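Long-range contacts in oxalate--CoA ligase (Arabidopsis thaliana, PDB 5IE2), which belongs to the ANL clan of AMP-binding enzymes, pairing a large N-terminal region with a smaller C-terminal domain, and holds ATP in this structure: residues Phe167-Ser171 / Met314-Thr318; Pro161-Phe167 / Pro181-Leu187; Met1-Leu6 / Val191-Lys195; Asp57-Phe63 / Ser104-Ser110. All blocks are in the same frame, centred on the assembly; numbering follows the deposited sequence.

Overall arrangement
Contacts 1 and 2 share strand 164-169 and touch each other: its far end runs into the nucleotide site in contact 1, while its start pairs with strand 179-183 in contact 2. Contact 3 uses the same helix, 184-198, that contact 2 caps, and touches contact 2 at Leu6 and Gln184. Contact 4 touches none of these; it lies about 17 Å centre to centre from contact 2 and 25 Å from contact 3. Contacts 1 and 4 are buried, the first built from hydroxyls and backbone nitrogen around ATP phosphates, the second from parallel-strand bonds with aliphatic faces. Contact 2, partly buried, is dominated by backbone bonds; contact 3, also partly buried, has charged lysine and aspartate at its exposed end.

Contact 1: Phe167-Ser171 / Met314-Thr318; sequences FLHTS and MTEAT. With ATP (adenosine-5'-triphosphate), chain C.
Thr170 and Thr315 mark the closest passage of the two backbones, CA to CA 6.3 Å, where the chain leaving strand 164-169 runs by a 3-10 turn at 315-316. The side chains of the two segments meet by packing alone: Thr315 CG2 lies 4.0 Å from Leu168 CB, crossing obliquely. Thr170 CG2 sits 3.7 Å from Glu316 OE2, an oxygen hydrogen-bonded to Tyr374 OH. The polar ends converge on ATP instead. Thr170 OG1 reaches O2G of ATP at 2.9 Å and also bonds Lys178 N; with chi1 52° it stands between backbone N and carbonyl carbon, which turns CG2 toward Glu316. Ser171 OG holds O2A of ATP at 2.9 Å, and Thr315 N donates to O1A of ATP at 2.9 Å, nearly straight (168°). Thr170 and Ser171 open this family's Thr/Ser/Gly-rich phosphate-binding loop; 314-318 holds the alpha phosphate from elsewhere in the chain. Val215 of helix 215-227 and Val180 of strand 179-183 pack against Thr315, while Phe390 of strand 389-392 lies against Met314 and Glu316.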
loop_
_atom_site.group_PDB
_atom_site.type_symbol
_atom_site.label_atom_id
_atom_site.label_comp_id
_atom_site.label_asym_id
_atom_site.label_seq_id
_atom_site.Cartn_x
_atom_site.Cartn_y
_atom_site.Cartn_z
ATOM N N PHE A 167 13.558 -1.732 2.456
ATOM C CA PHE A 167 13.482 -3.167 2.666
ATOM C C PHE A 167 12.177 -3.391 3.414
ATOM O O PHE A 167 11.983 -2.752 4.442
ATOM C CB PHE A 167 14.658 -3.693 3.492
ATOM C CG PHE A 167 14.591 -5.185 3.739
ATOM C CD1 PHE A 167 14.983 -6.073 2.759
ATOM C CD2 PHE A 167 14.126 -5.688 4.948
ATOM C CE1 PHE A 167 14.912 -7.465 2.979
ATOM C CE2 PHE A 167 14.064 -7.095 5.188
ATOM C CZ PHE A 167 14.467 -7.955 4.227
ATOM N N LEU A 168 11.324 -4.270 2.873
ATOM C CA LEU A 168 9.964 -4.572 3.381
ATOM C C LEU A 168 9.754 -6.073 3.345
ATOM O O LEU A 168 10.486 -6.790 2.660
ATOM C CB LEU A 168 8.869 -3.910 2.516
ATOM C CG LEU A 168 8.887 -2.405 2.559
ATOM C CD1 LEU A 168 7.952 -1.835 1.530
ATOM C CD2 LEU A 168 8.490 -1.990 3.962
ATOM N N HIS A 169 8.756 -6.541 4.087
ATOM C CA HIS A 169 8.280 -7.909 3.947
ATOM C C HIS A 169 6.896 -7.859 3.336
ATOM O O HIS A 169 6.195 -6.857 3.446
ATOM C CB HIS A 169 8.235 -8.636 5.286
ATOM C CG HIS A 169 9.543 -9.237 5.674
ATOM N ND1 HIS A 169 10.541 -8.521 6.307
ATOM C CD2 HIS A 169 10.047 -10.483 5.466
ATOM C CE1 HIS A 169 11.590 -9.312 6.501
ATOM N NE2 HIS A 169 11.313 -10.508 6.006
ATOM N N THR A 170 6.519 -8.918 2.641
ATOM C CA THR A 170 5.157 -9.007 2.108
ATOM C C THR A 170 4.113 -9.234 3.227
ATOM O O THR A 170 4.481 -9.636 4.329
ATOM C CB THR A 170 5.060 -10.098 1.084
ATOM O OG1 THR A 170 5.578 -11.316 1.641
ATOM C CG2 THR A 170 5.875 -9.688 -0.163
ATOM N N SER A 171 2.839 -8.916 2.960
ATOM C CA SER A 171 1.781 -8.931 3.985
ATOM C C SER A 171 1.457 -10.313 4.624
ATOM O O SER A 171 0.738 -10.357 5.620
ATOM C CB SER A 171 0.488 -8.342 3.395
ATOM O OG SER A 171 0.626 -6.947 3.130
ATOM N N MET A 314 1.814 -4.331 -5.831
ATOM C CA MET A 314 2.346 -5.305 -4.876
ATOM C C MET A 314 3.719 -4.861 -4.420
ATOM O O MET A 314 4.393 -4.058 -5.075
ATOM C CB MET A 314 2.377 -6.720 -5.510
ATOM C CG MET A 314 3.438 -6.903 -6.623
ATOM S SD MET A 314 3.145 -8.478 -7.490
ATOM C CE MET A 314 3.112 -9.720 -6.183
ATOM N N THR A 315 4.143 -5.365 -3.266
ATOM C CA THR A 315 5.400 -4.935 -2.697
ATOM C C THR A 315 6.558 -5.186 -3.679
ATOM O O THR A 315 7.437 -4.367 -3.784
ATOM C CB THR A 315 5.681 -5.703 -1.364
ATOM O OG1 THR A 315 4.604 -5.460 -0.462
ATOM C CG2 THR A 315 6.956 -5.221 -0.712
ATOM N N GLU A 316 6.550 -6.334 -4.341
ATOM C CA GLU A 316 7.657 -6.691 -5.260
ATOM C C GLU A 316 7.787 -5.805 -6.507
ATOM O O GLU A 316 8.833 -5.798 -7.180
ATOM C CB GLU A 316 7.502 -8.142 -5.740
ATOM C CG GLU A 316 7.735 -9.201 -4.695
ATOM C CD GLU A 316 6.407 -9.624 -4.010
ATOM O OE1 GLU A 316 5.512 -8.768 -3.852
ATOM O OE2 GLU A 316 6.288 -10.826 -3.655
ATOM N N ALA A 317 6.717 -5.086 -6.820
ATOM C CA ALA A 317 6.682 -4.141 -7.955
ATOM C C ALA A 317 6.919 -2.706 -7.459
ATOM O O ALA A 317 6.641 -1.766 -8.184
ATOM C CB ALA A 317 5.267 -4.245 -8.662
ATOM N N THR A 318 7.367 -2.541 -6.207
ATOM C CA THR A 318 7.446 -1.190 -5.584
ATOM C C THR A 318 6.047 -0.507 -5.768
ATOM O O THR A 318 5.934 0.635 -6.210
ATOM C CB THR A 318 8.624 -0.332 -6.179
ATOM O OG1 THR A 318 9.780 -1.168 -6.165
ATOM C CG2 THR A 318 8.950 0.899 -5.286
HETATM P PG ATP C . 2.079 -12.222 0.615
HETATM O O1G ATP C . 1.183 -13.404 0.241
HETATM O O2G ATP C . 2.880 -12.457 1.846
HETATM O O3G ATP C . 2.951 -11.793 -0.563
HETATM P PB ATP C . 0.351 -10.031 -0.126
HETATM O O1B ATP C . -0.976 -9.546 0.415
HETATM O O2B ATP C . 0.434 -10.736 -1.432
HETATM O O3B ATP C . 1.131 -10.947 0.990
HETATM P PA ATP C . 1.111 -7.268 -0.845
HETATM O O1A ATP C . 2.341 -7.031 -1.711
HETATM O O2A ATP C . 0.794 -6.331 0.254
HETATM O O3A ATP C . 1.313 -8.708 -0.145
HETATM O "O5'" ATP C . -0.149 -7.500 -1.805
HETATM C "C5'" ATP C . -0.068 -7.591 -3.249
HETATM C "C4'" ATP C . -1.251 -8.469 -3.691
HETATM O "O4'" ATP C . -2.479 -7.754 -3.456
HETATM C "C3'" ATP C . -1.290 -8.678 -5.173
HETATM O "O3'" ATP C . -0.408 -9.738 -5.533
HETATM C "C2'" ATP C . -2.741 -9.025 -5.430
HETATM O "O2'" ATP C . -2.988 -10.370 -4.990
HETATM C "C1'" ATP C . -3.428 -8.136 -4.434
HETATM N N9 ATP C . -3.957 -6.894 -5.046
HETATM C C8 ATP C . -3.378 -5.689 -5.125
HETATM N N7 ATP C . -4.230 -4.818 -5.748
HETATM C C5 ATP C . -5.376 -5.518 -6.035
HETATM C C6 ATP C . -6.677 -5.199 -6.666
HETATM N N6 ATP C . -6.946 -3.914 -7.074
HETATM N N1 ATP C . -7.575 -6.207 -6.754
HETATM C C2 ATP C . -7.314 -7.456 -6.302
HETATM N N3 ATP C . -6.143 -7.824 -5.720
HETATM C C4 ATP C . -5.177 -6.874 -5.572
#

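Contact 2: Pro161-Phe167 / Pro181-Leu187; sequences PDDGALF and PLTQLNL
A beta hairpin with a classic bulge brings Ala165 and Leu166 together opposite Leu182, and its second strand runs straight into helix 184-198. Leu182 O accepts twice, from Ala165 N at 2.9 Å and from Leu166 N at 3.0 Å, the first donor in the carbonyl plane and the second tilted 27° from it. Leu182 N returns a bond to Leu166 O at 2.8 Å. Gly164 and Thr183 form a non-hydrogen-bonded pair one residue out of step with the next, which is the evidence for the bulge.

On the face of Leu166 and Leu182 the two side chains lie side by side, CD2 of Leu166 3.9 Å from CD1 of Leu182, and Leu187 crosses Leu166 at about a right angle. Ala165 CB meets Leu187 CD1 at 3.6 Å. The helix start is also tied to the other segment, Gln184 N to Asp163 O at 3.0 Å and Leu185 N to Pro161 O. Thr183, whose chi1 of 56° swings OG1 back over its own backbone, accepts from Asn186 N at 2.9 Å, and Asn186 OD1 accepts from Thr183 N. That reciprocal pair is a capping box, closing a bulged hairpin onto the following helix.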
loop_
_atom_site.group_PDB
_atom_site.type_symbol
_atom_site.label_atom_id
_atom_site.label_comp_id
_atom_site.label_asym_id
_atom_site.label_seq_id
_atom_site.Cartn_x
_atom_site.Cartn_y
_atom_site.Cartn_z
ATOM N N PRO A 161 21.591 4.680 -8.521
ATOM C CA PRO A 161 20.317 4.002 -8.798
ATOM C C PRO A 161 20.336 2.577 -8.223
ATOM O O PRO A 161 19.305 2.129 -7.765
ATOM C CB PRO A 161 20.250 3.964 -10.332
ATOM C CG PRO A 161 21.036 5.144 -10.756
ATOM C CD PRO A 161 22.190 5.258 -9.733
ATOM N N ASP A 162 21.486 1.904 -8.170
ATOM C CA ASP A 162 21.418 0.530 -7.672
ATOM C C ASP A 162 21.640 0.432 -6.174
ATOM O O ASP A 162 21.691 -0.671 -5.642
ATOM C CB ASP A 162 22.407 -0.370 -8.417
ATOM C CG ASP A 162 23.851 -0.164 -7.993
ATOM O OD1 ASP A 162 24.615 -1.176 -7.881
ATOM O OD2 ASP A 162 24.256 1.003 -7.804
ATOM N N ASP A 163 21.766 1.563 -5.476
ATOM C CA ASP A 163 21.837 1.538 -3.990
ATOM C C ASP A 163 20.545 0.969 -3.401
ATOM O O ASP A 163 19.466 1.341 -3.841
ATOM C CB ASP A 163 21.999 2.948 -3.382
ATOM C CG ASP A 163 23.379 3.503 -3.530
ATOM O OD1 ASP A 163 24.304 2.709 -3.785
ATOM O OD2 ASP A 163 23.520 4.734 -3.365
ATOM N N GLY A 164 20.654 0.145 -2.360
ATOM C CA GLY A 164 19.423 -0.262 -1.675
ATOM C C GLY A 164 18.810 0.966 -1.023
ATOM O O GLY A 164 19.517 1.864 -0.601
ATOM N N ALA A 165 17.478 1.011 -0.936
ATOM C CA ALA A 165 16.837 2.150 -0.327
ATOM C C ALA A 165 15.722 1.736 0.627
ATOM O O ALA A 165 15.445 2.450 1.593
ATOM C CB ALA A 165 16.245 3.091 -1.456
ATOM N N LEU A 166 15.053 0.611 0.340
ATOM C CA LEU A 166 13.833 0.267 1.115
ATOM C C LEU A 166 13.830 -1.240 1.259
ATOM O O LEU A 166 14.175 -1.944 0.308
ATOM C CB LEU A 166 12.588 0.779 0.400
ATOM C CG LEU A 166 11.243 0.310 0.945
ATOM C CD1 LEU A 166 11.153 0.779 2.394
ATOM C CD2 LEU A 166 10.096 0.883 0.110
ATOM N N PHE A 167 13.558 -1.732 2.456
ATOM C CA PHE A 167 13.482 -3.167 2.666
ATOM C C PHE A 167 12.177 -3.391 3.414
ATOM O O PHE A 167 11.983 -2.752 4.442
ATOM C CB PHE A 167 14.658 -3.693 3.492
ATOM C CG PHE A 167 14.591 -5.185 3.739
ATOM C CD1 PHE A 167 14.983 -6.073 2.759
ATOM C CD2 PHE A 167 14.126 -5.688 4.948
ATOM C CE1 PHE A 167 14.912 -7.465 2.979
ATOM C CE2 PHE A 167 14.064 -7.095 5.188
ATOM C CZ PHE A 167 14.467 -7.955 4.227
ATOM N N PRO A 181 13.986 -6.406 -0.984
ATOM C CA PRO A 181 14.885 -5.252 -1.105
ATOM C C PRO A 181 14.537 -4.456 -2.360
ATOM O O PRO A 181 14.359 -5.042 -3.436
ATOM C CB PRO A 181 16.278 -5.869 -1.188
ATOM C CG PRO A 181 16.058 -7.187 -1.791
ATOM C CD PRO A 181 14.621 -7.648 -1.446
ATOM N N LEU A 182 14.400 -3.143 -2.182
ATOM C CA LEU A 182 14.077 -2.215 -3.264
ATOM C C LEU A 182 15.126 -1.117 -3.318
ATOM O O LEU A 182 15.605 -0.667 -2.279
ATOM C CB LEU A 182 12.690 -1.583 -3.019
ATOM C CG LEU A 182 11.638 -2.733 -2.925
ATOM C CD1 LEU A 182 10.286 -2.104 -2.428
ATOM C CD2 LEU A 182 11.425 -3.463 -4.296
ATOM N N THR A 183 15.493 -0.721 -4.537
ATOM C CA THR A 183 16.579 0.217 -4.760
ATOM C C THR A 183 16.072 1.663 -4.968
ATOM O O THR A 183 14.869 1.933 -5.095
ATOM C CB THR A 183 17.359 -0.151 -6.025
ATOM O OG1 THR A 183 16.405 -0.183 -7.096
ATOM C CG2 THR A 183 18.007 -1.556 -5.872
ATOM N N GLN A 184 17.029 2.592 -5.061
ATOM C CA GLN A 184 16.743 3.973 -5.448
ATOM C C GLN A 184 16.028 3.974 -6.777
ATOM O O GLN A 184 15.078 4.738 -7.021
ATOM C CB GLN A 184 18.055 4.789 -5.571
ATOM C CG GLN A 184 18.598 5.283 -4.227
ATOM C CD GLN A 184 18.031 6.654 -3.824
ATOM O OE1 GLN A 184 17.142 7.186 -4.456
ATOM N NE2 GLN A 184 18.586 7.226 -2.763
ATOM N N LEU A 185 16.515 3.108 -7.657
ATOM C CA LEU A 185 15.929 3.037 -8.989
ATOM C C LEU A 185 14.504 2.507 -8.936
ATOM O O LEU A 185 13.606 3.047 -9.610
ATOM C CB LEU A 185 16.813 2.181 -9.905
ATOM C CG LEU A 185 16.261 1.835 -11.319
ATOM C CD1 LEU A 185 15.964 3.087 -12.138
ATOM C CD2 LEU A 185 17.257 0.880 -12.091
ATOM N N ASN A 186 14.275 1.437 -8.158
ATOM C CA ASN A 186 12.917 0.939 -7.983
ATOM C C ASN A 186 11.967 2.101 -7.565
ATOM O O ASN A 186 10.862 2.307 -8.148
ATOM C CB ASN A 186 12.873 -0.153 -6.898
ATOM C CG ASN A 186 13.467 -1.509 -7.319
ATOM O OD1 ASN A 186 13.950 -2.242 -6.456
ATOM N ND2 ASN A 186 13.444 -1.857 -8.621
ATOM N N LEU A 187 12.385 2.851 -6.545
ATOM C CA LEU A 187 11.536 3.923 -5.989
ATOM C C LEU A 187 11.286 5.033 -7.017
ATOM O O LEU A 187 10.158 5.491 -7.191
ATOM C CB LEU A 187 12.181 4.531 -4.731
ATOM C CG LEU A 187 12.318 3.557 -3.526
ATOM C CD1 LEU A 187 12.989 4.318 -2.371
ATOM C CD2 LEU A 187 11.001 3.098 -3.016
HETATM O O HOH W 1 21.488 6.040 -2.274
#

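Contact 3: Met1-Leu6 / Val191-Lys195; sequences MDSDTL and VKNIK
Over one face of the Asp2 carboxylate runs the aliphatic part of Lys192, whose CD stands 3.8 Å from Asp2 CG, almost straight above that carbon. At the edge of the same group Lys195 NZ meets OD2 of Asp2 nearly along the C-O axis at 3.2 Å, which makes a salt bridge. The two lysines therefore use Asp2 differently: one lends methylenes to its face, the other its charge. Lys195 NZ has a second partner in Gly227 O, so the ammonium is shared between the N-terminal segment and the C-terminal end of helix 215-227. Beside it, Met1 CE comes to 3.9 Å from Lys195 NZ, brought there by the bend of the methionine chain at chi3 (86°).

Lys192 bends at its own chi3 (-65°) and sends NZ to Ser3 O at 3.3 Å, a weak hydrogen bond. Farther in, the contact turns apolar: Leu6 CD1 and Val191 CG2 lie 4.1 Å apart, the side chains crossing at about a right angle, and Leu223 of helix 215-227 touches both.

Within 1-6 the backbone is shaped by hydroxyls. Thr5 N donates to Ser3 OG at 3.2 Å and 171°, and Thr5 OG1 caps Gly8 N. An ST turn leading into the N-cap of helix 6-16 is what this geometry amounts to, laid against the flank of helix 184-198.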
loop_
_atom_site.group_PDB
_atom_site.type_symbol
_atom_site.label_atom_id
_atom_site.label_comp_id
_atom_site.label_asym_id
_atom_site.label_seq_id
_atom_site.Cartn_x
_atom_site.Cartn_y
_atom_site.Cartn_z
ATOM N N MET A 1 13.175 17.545 -14.979
ATOM C CA MET A 1 12.963 17.300 -13.543
ATOM C C MET A 1 13.086 15.814 -13.100
ATOM O O MET A 1 13.524 15.521 -11.989
ATOM C CB MET A 1 11.595 17.824 -13.097
ATOM C CG MET A 1 11.489 17.872 -11.562
ATOM S SD MET A 1 9.974 18.577 -10.902
ATOM C CE MET A 1 8.834 17.170 -10.855
ATOM N N ASP A 2 12.674 14.879 -13.949
ATOM C CA ASP A 2 12.792 13.450 -13.602
ATOM C C ASP A 2 14.241 12.988 -13.343
ATOM O O ASP A 2 15.197 13.654 -13.736
ATOM C CB ASP A 2 12.154 12.608 -14.693
ATOM C CG ASP A 2 10.634 12.662 -14.639
ATOM O OD1 ASP A 2 10.012 12.301 -15.660
ATOM O OD2 ASP A 2 10.079 13.078 -13.584
ATOM N N SER A 3 14.388 11.836 -12.695
ATOM C CA SER A 3 15.708 11.317 -12.318
ATOM C C SER A 3 15.520 9.806 -12.113
ATOM O O SER A 3 14.368 9.327 -11.868
ATOM C CB SER A 3 16.222 11.989 -11.026
ATOM O OG SER A 3 17.402 11.368 -10.479
ATOM N N ASP A 4 16.619 9.073 -12.115
ATOM C CA ASP A 4 16.531 7.614 -11.894
ATOM C C ASP A 4 16.913 7.253 -10.447
ATOM O O ASP A 4 17.198 6.082 -10.102
ATOM C CB ASP A 4 17.394 6.885 -12.927
ATOM C CG ASP A 4 18.848 7.386 -12.966
ATOM O OD1 ASP A 4 19.189 8.465 -12.412
ATOM O OD2 ASP A 4 19.662 6.686 -13.642
ATOM N N THR A 5 17.002 8.286 -9.573
ATOM C CA THR A 5 17.048 8.008 -8.118
ATOM C C THR A 5 15.963 8.844 -7.428
ATOM O O THR A 5 15.651 9.956 -7.859
ATOM C CB THR A 5 18.428 8.305 -7.473
ATOM O OG1 THR A 5 18.644 9.704 -7.405
ATOM C CG2 THR A 5 19.616 7.666 -8.243
ATOM N N LEU A 6 15.428 8.321 -6.339
ATOM C CA LEU A 6 14.418 9.102 -5.639
ATOM C C LEU A 6 15.055 10.336 -5.019
ATOM O O LEU A 6 14.488 11.434 -5.081
ATOM C CB LEU A 6 13.766 8.245 -4.545
ATOM C CG LEU A 6 12.773 9.033 -3.698
ATOM C CD1 LEU A 6 11.629 9.534 -4.560
ATOM C CD2 LEU A 6 12.346 8.126 -2.566
ATOM N N VAL A 191 7.616 6.125 -8.517
ATOM C CA VAL A 191 7.172 7.509 -8.346
ATOM C C VAL A 191 6.857 8.150 -9.725
ATOM O O VAL A 191 5.797 8.770 -9.909
ATOM C CB VAL A 191 8.232 8.316 -7.544
ATOM C CG1 VAL A 191 8.069 9.847 -7.774
ATOM C CG2 VAL A 191 8.123 7.946 -6.024
ATOM N N LYS A 192 7.747 7.979 -10.703
ATOM C CA LYS A 192 7.429 8.458 -12.049
ATOM C C LYS A 192 6.167 7.835 -12.643
ATOM O O LYS A 192 5.376 8.537 -13.287
ATOM C CB LYS A 192 8.624 8.201 -13.003
ATOM C CG LYS A 192 9.709 9.214 -12.671
ATOM C CD LYS A 192 10.961 9.056 -13.562
ATOM C CE LYS A 192 11.668 7.691 -13.322
ATOM N NZ LYS A 192 12.864 7.519 -14.209
ATOM N N ASN A 193 5.985 6.527 -12.452
ATOM C CA ASN A 193 4.773 5.863 -12.967
ATOM C C ASN A 193 3.445 6.404 -12.361
ATOM O O ASN A 193 2.475 6.664 -13.076
ATOM C CB ASN A 193 4.844 4.362 -12.676
ATOM C CG ASN A 193 5.947 3.665 -13.457
ATOM O OD1 ASN A 193 6.423 4.142 -14.522
ATOM N ND2 ASN A 193 6.327 2.512 -12.956
ATOM N N ILE A 194 3.462 6.540 -11.046
ATOM C CA ILE A 194 2.289 7.001 -10.300
ATOM C C ILE A 194 2.007 8.462 -10.662
ATOM O O ILE A 194 0.886 8.813 -11.024
ATOM C CB ILE A 194 2.511 6.825 -8.760
ATOM C CG1 ILE A 194 2.675 5.324 -8.445
ATOM C CG2 ILE A 194 1.341 7.499 -7.944
ATOM C CD1 ILE A 194 3.260 5.028 -7.020
ATOM N N LYS A 195 3.046 9.292 -10.686
ATOM C CA LYS A 195 2.828 10.675 -11.096
ATOM C C LYS A 195 2.284 10.769 -12.518
ATOM O O LYS A 195 1.427 11.613 -12.818
ATOM C CB LYS A 195 4.162 11.449 -11.113
ATOM C CG LYS A 195 4.691 11.806 -9.809
ATOM C CD LYS A 195 5.808 12.889 -10.035
ATOM C CE LYS A 195 6.821 12.454 -11.053
ATOM N NZ LYS A 195 7.820 13.486 -11.330
#

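Contact 4: Asp57-Phe63 / Ser104-Ser110; sequences DVVALTF and SKLLLTS
Ala60 O is approached by two groups of the opposite strand: Leu108 N donates to it at 2.8 Å and 173°, and Leu107 CA adds a longer CA-H...O contact. The parallel bonding continues in Ala60 N to Leu106 O at 2.8 Å and Thr62 N to Leu108 O at 3.0 Å. Lys105 N bonds Val58 O, but the chain turns a corner at Lys105, and next to it the buried Leu106 N has no partner in the model.

One face of the pair is aliphatic. Val59 CG1 touches Leu108 CD1 at 3.6 Å, the side chains crossing at a slant, whereas Leu61 lies beside Leu108 and points the same way. On the other face Ala60 CB lies 3.4 Å from Ser104 OG, a hydroxyl bonded to that of Ser102. Thr62 and Thr109 run alongside each other, CG2 to CG2 3.8 Å. Phe63, with CG anti to the carbonyl carbon (chi1 -70°), swings its ring back over the second strand: Thr109 CA stands 3.7 Å above one ring face, offset toward the rim, and CE2 of Phe63 touches CB of Leu108.

The two are adjacent parallel strands inside a mixed five-strand sheet, where strand 82-85 borders 58-61 and strand 127-132 borders 104-110. In this alpha/beta arrangement helix 67-78 packs on Val59, Leu61 and Phe63, and helix 92-101 covers Ala60, Thr62 and Ser104.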
loop_
_atom_site.group_PDB
_atom_site.type_symbol
_atom_site.label_atom_id
_atom_site.label_comp_id
_atom_site.label_asym_id
_atom_site.label_seq_id
_atom_site.Cartn_x
_atom_site.Cartn_y
_atom_site.Cartn_z
ATOM N N ASP A 57 24.289 0.257 4.696
ATOM C CA ASP A 57 23.771 -0.080 6.049
ATOM C C ASP A 57 22.232 -0.101 6.041
ATOM O O ASP A 57 21.598 0.678 5.284
ATOM C CB ASP A 57 24.225 0.924 7.132
ATOM C CG ASP A 57 25.695 0.726 7.573
ATOM O OD1 ASP A 57 26.314 -0.309 7.211
ATOM O OD2 ASP A 57 26.212 1.644 8.273
ATOM N N VAL A 58 21.631 -0.932 6.910
ATOM C CA VAL A 58 20.147 -0.950 7.054
ATOM C C VAL A 58 19.761 -0.244 8.345
ATOM O O VAL A 58 20.351 -0.519 9.396
ATOM C CB VAL A 58 19.583 -2.386 7.056
ATOM C CG1 VAL A 58 18.056 -2.371 7.303
ATOM C CG2 VAL A 58 19.915 -3.063 5.674
ATOM N N VAL A 59 18.823 0.700 8.265
ATOM C CA VAL A 59 18.360 1.419 9.453
ATOM C C VAL A 59 16.864 1.115 9.621
ATOM O O VAL A 59 16.090 1.356 8.718
ATOM C CB VAL A 59 18.573 2.930 9.320
ATOM C CG1 VAL A 59 17.952 3.700 10.527
ATOM C CG2 VAL A 59 20.059 3.294 9.157
ATOM N N ALA A 60 16.474 0.578 10.759
ATOM C CA ALA A 60 15.051 0.275 11.022
ATOM C C ALA A 60 14.367 1.518 11.558
ATOM O O ALA A 60 14.990 2.327 12.257
ATOM C CB ALA A 60 14.903 -0.914 12.046
ATOM N N LEU A 61 13.112 1.723 11.144
ATOM C CA LEU A 61 12.332 2.883 11.630
ATOM C C LEU A 61 11.018 2.372 12.220
ATOM O O LEU A 61 10.331 1.565 11.571
ATOM C CB LEU A 61 12.012 3.865 10.498
ATOM C CG LEU A 61 13.265 4.475 9.867
ATOM C CD1 LEU A 61 13.582 3.709 8.618
ATOM C CD2 LEU A 61 13.045 5.945 9.565
ATOM N N THR A 62 10.638 2.807 13.419
ATOM C CA THR A 62 9.260 2.479 13.802
ATOM C C THR A 62 8.616 3.719 14.433
ATOM O O THR A 62 9.068 4.259 15.471
ATOM C CB THR A 62 9.182 1.227 14.708
ATOM O OG1 THR A 62 7.793 0.876 14.889
ATOM C CG2 THR A 62 9.866 1.447 16.054
ATOM N N PHE A 63 7.608 4.215 13.716
ATOM C CA PHE A 63 6.925 5.483 14.018
ATOM C C PHE A 63 5.448 5.321 13.678
ATOM O O PHE A 63 5.118 4.542 12.780
ATOM C CB PHE A 63 7.461 6.621 13.137
ATOM C CG PHE A 63 8.893 7.088 13.451
ATOM C CD1 PHE A 63 9.109 8.292 14.126
ATOM C CD2 PHE A 63 10.005 6.418 12.908
ATOM C CE1 PHE A 63 10.419 8.756 14.362
ATOM C CE2 PHE A 63 11.328 6.859 13.142
ATOM C CZ PHE A 63 11.545 8.056 13.843
ATOM N N SER A 104 19.398 -4.918 10.428
ATOM C CA SER A 104 19.392 -3.561 10.935
ATOM C C SER A 104 20.595 -3.261 11.841
ATOM O O SER A 104 20.934 -4.065 12.707
ATOM C CB SER A 104 18.068 -3.302 11.705
ATOM O OG SER A 104 17.006 -3.214 10.760
ATOM N N LYS A 105 21.203 -2.097 11.644
ATOM C CA LYS A 105 22.359 -1.631 12.423
ATOM C C LYS A 105 21.987 -0.478 13.346
ATOM O O LYS A 105 22.781 -0.050 14.170
ATOM C CB LYS A 105 23.503 -1.176 11.490
ATOM C CG LYS A 105 24.446 -2.323 11.093
ATOM C CD LYS A 105 25.131 -2.101 9.743
ATOM C CE LYS A 105 25.832 -3.398 9.263
ATOM N NZ LYS A 105 26.553 -4.107 10.371
ATOM N N LEU A 106 20.792 0.054 13.184
ATOM C CA LEU A 106 20.322 1.208 13.976
ATOM C C LEU A 106 18.780 1.168 14.010
ATOM O O LEU A 106 18.143 0.830 12.996
ATOM C CB LEU A 106 20.829 2.539 13.351
ATOM C CG LEU A 106 20.258 3.845 13.908
ATOM C CD1 LEU A 106 20.697 4.054 15.351
ATOM C CD2 LEU A 106 20.608 5.067 13.032
ATOM N N LEU A 107 18.191 1.531 15.137
ATOM C CA LEU A 107 16.737 1.645 15.284
ATOM C C LEU A 107 16.394 3.101 15.535
ATOM O O LEU A 107 16.885 3.689 16.503
ATOM C CB LEU A 107 16.225 0.800 16.464
ATOM C CG LEU A 107 14.744 1.048 16.794
ATOM C CD1 LEU A 107 13.832 0.611 15.633
ATOM C CD2 LEU A 107 14.395 0.287 18.101
ATOM N N LEU A 108 15.568 3.708 14.674
ATOM C CA LEU A 108 15.064 5.066 14.936
ATOM C C LEU A 108 13.618 5.028 15.416
ATOM O O LEU A 108 12.795 4.254 14.883
ATOM C CB LEU A 108 15.115 5.924 13.652
ATOM C CG LEU A 108 16.509 6.108 13.041
ATOM C CD1 LEU A 108 16.330 6.714 11.643
ATOM C CD2 LEU A 108 17.215 7.101 13.971
ATOM N N THR A 109 13.303 5.873 16.408
ATOM C CA THR A 109 11.937 6.049 16.882
ATOM C C THR A 109 11.713 7.515 17.210
ATOM O O THR A 109 12.663 8.305 17.194
ATOM C CB THR A 109 11.619 5.228 18.201
ATOM O OG1 THR A 109 12.314 5.842 19.289
ATOM C CG2 THR A 109 12.059 3.749 18.134
ATOM N N SER A 110 10.476 7.860 17.569
ATOM C CA SER A 110 10.197 9.162 18.126
ATOM C C SER A 110 10.810 9.270 19.510
ATOM O O SER A 110 11.287 8.298 20.091
ATOM C CB SER A 110 8.681 9.433 18.237
ATOM O OG SER A 110 8.162 8.614 19.287
HETATM O O HOH W 2 8.385 6.035 17.139
#